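Local coordinates for protein multicopper oxidase (Pseudomonas thermotolerans, PDB 6VOW) that probably oxidises phenolic, laccase-type substrates at one copper site and passes the electrons to a coupled copper cluster that reduces dioxygen to water, at residues V399-R404 against T422-L427. Sequence-based numbering, arbitrary orientation.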
# COMPACT_ATOMS: atom_id res chain seq x y z
N VAL A 399 -1.49 12.47 10.06
CA VAL A 399 -2.36 13.36 9.30
C VAL A 399 -3.05 14.28 10.25
O VAL A 399 -3.74 13.82 11.19
CB VAL A 399 -3.42 12.55 8.57
CG1 VAL A 399 -4.30 13.45 7.70
CG2 VAL A 399 -2.76 11.50 7.72
N LEU A 400 -2.88 15.57 10.02
CA LEU A 400 -3.34 16.49 11.04
C LEU A 400 -4.74 16.96 10.67
O LEU A 400 -5.75 16.67 11.38
CB LEU A 400 -2.37 17.65 11.17
CG LEU A 400 -1.28 17.70 12.19
CD1 LEU A 400 -0.56 16.37 12.27
CD2 LEU A 400 -0.35 18.85 11.89
N SER A 401 -4.77 17.66 9.53
CA SER A 401 -5.96 18.40 9.06
C SER A 401 -6.05 18.38 7.54
O SER A 401 -5.08 18.05 6.84
CB SER A 401 -5.91 19.86 9.55
OG SER A 401 -4.68 20.48 9.22
N SER A 402 -7.24 18.75 7.06
CA SER A 402 -7.41 19.00 5.61
C SER A 402 -8.27 20.21 5.35
O SER A 402 -9.00 20.62 6.22
CB SER A 402 -7.99 17.78 4.94
OG SER A 402 -8.13 18.05 3.58
N ASP A 403 -8.14 20.80 4.17
CA ASP A 403 -9.12 21.76 3.62
C ASP A 403 -10.52 21.19 3.62
O ASP A 403 -11.49 21.86 3.95
CB ASP A 403 -8.87 21.97 2.12
CG ASP A 403 -7.99 23.15 1.81
OD1 ASP A 403 -7.91 24.08 2.65
OD2 ASP A 403 -7.41 23.13 0.67
N ARG A 404 -10.59 19.95 3.16
CA ARG A 404 -11.82 19.42 2.68
C ARG A 404 -12.41 18.56 3.77
O ARG A 404 -13.50 18.83 4.28
CB ARG A 404 -11.60 18.57 1.41
CG ARG A 404 -10.56 19.07 0.42
CD ARG A 404 -11.10 19.97 -0.68
NE ARG A 404 -11.24 21.37 -0.30
CZ ARG A 404 -11.29 22.39 -1.16
NH1 ARG A 404 -11.22 22.20 -2.49
NH2 ARG A 404 -11.43 23.62 -0.68
N THR A 422 -5.88 20.95 0.31
CA THR A 422 -4.64 21.25 1.08
C THR A 422 -4.69 20.52 2.42
O THR A 422 -5.46 20.94 3.30
CB THR A 422 -4.40 22.73 1.35
OG1 THR A 422 -4.04 23.39 0.12
CG2 THR A 422 -3.27 22.92 2.38
N ALA A 423 -3.85 19.49 2.58
CA ALA A 423 -3.73 18.74 3.85
C ALA A 423 -2.38 18.98 4.61
O ALA A 423 -1.29 19.26 4.04
CB ALA A 423 -4.02 17.26 3.62
N ARG A 424 -2.47 18.93 5.93
CA ARG A 424 -1.32 19.15 6.75
C ARG A 424 -1.02 17.82 7.45
O ARG A 424 -1.92 17.11 7.92
CB ARG A 424 -1.60 20.29 7.71
CG ARG A 424 -1.61 21.63 7.00
CD ARG A 424 -2.14 22.75 7.85
NE ARG A 424 -1.26 23.05 8.96
CZ ARG A 424 -1.47 22.72 10.24
NH1 ARG A 424 -2.56 22.04 10.62
NH2 ARG A 424 -0.58 23.09 11.17
N VAL A 425 0.25 17.51 7.43
CA VAL A 425 0.76 16.21 7.76
C VAL A 425 2.06 16.47 8.55
O VAL A 425 2.81 17.39 8.23
CB VAL A 425 0.96 15.46 6.41
CG1 VAL A 425 2.24 14.70 6.32
CG2 VAL A 425 -0.17 14.52 6.14
N ALA A 426 2.33 15.67 9.58
CA ALA A 426 3.46 15.86 10.45
C ALA A 426 4.23 14.57 10.77
O ALA A 426 3.66 13.50 10.92
CB ALA A 426 2.97 16.52 11.73
N LEU A 427 5.55 14.71 10.87
CA LEU A 427 6.46 13.61 11.02
C LEU A 427 7.61 13.99 11.88
O LEU A 427 7.92 15.17 12.01
CB LEU A 427 7.03 13.23 9.66
CG LEU A 427 7.70 14.34 8.84
CD1 LEU A 427 9.16 14.10 8.83
CD2 LEU A 427 7.25 14.41 7.37
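Arg424 lays its side chain over Ser401, its CB 3.4 Å from Ser401 OG, and its guanidinium comes back to the same hydroxyl. The chain is bent at chi3 (67°), and NH1 is the atom that reaches Ser401 OG, donating to it at 3.0 Å, with the oxygen lying at the guanidinium edge, close to its plane. On the serine, OG sits between the backbone N and the carbonyl carbon (chi1 52°), within reach of the arginine. Beneath this pair the backbone offers a worked example of the classic beta bulge. Leu400 and Ser401 both face Arg424, whose carbonyl O accepts a firm bond from Leu400 N at 2.8 Å and a weak one from Ser401 N, while Arg424 N donates back to Ser401 O. Within the bulge Leu400 points toward the partner strand, and its CD1 meets Ala426 CB at 3.6 Å; Ile377 of strand 375-382 and Leu319 also touch this leucine. Val399, Ser402, Val425 and Ala423 point to the face of the sheet opposite Ser401 and Arg424, where Tyr415 of strand 414-417 packs on three of them. An alanine in place of Arg424 would probably leave Ser401 OG without its guanidinium donor and Leu400 CD2 less covered. Where the first strand ends, Asp403 closes the pairing in both directions: its N donates to Thr422 O, and its OD2 takes the N-H of Thr422 at 2.7 Å, met from above the carboxylate plane. Strands 397-402 and 422-428 are antiparallel neighbours in a sheet of the C-terminal cupredoxin-like domain, the side chain of Ala423 about 14 Å from a bound copper ion. Main-chain bonds set the register here, and polar side chains supplement them at the bulge and at the strand end.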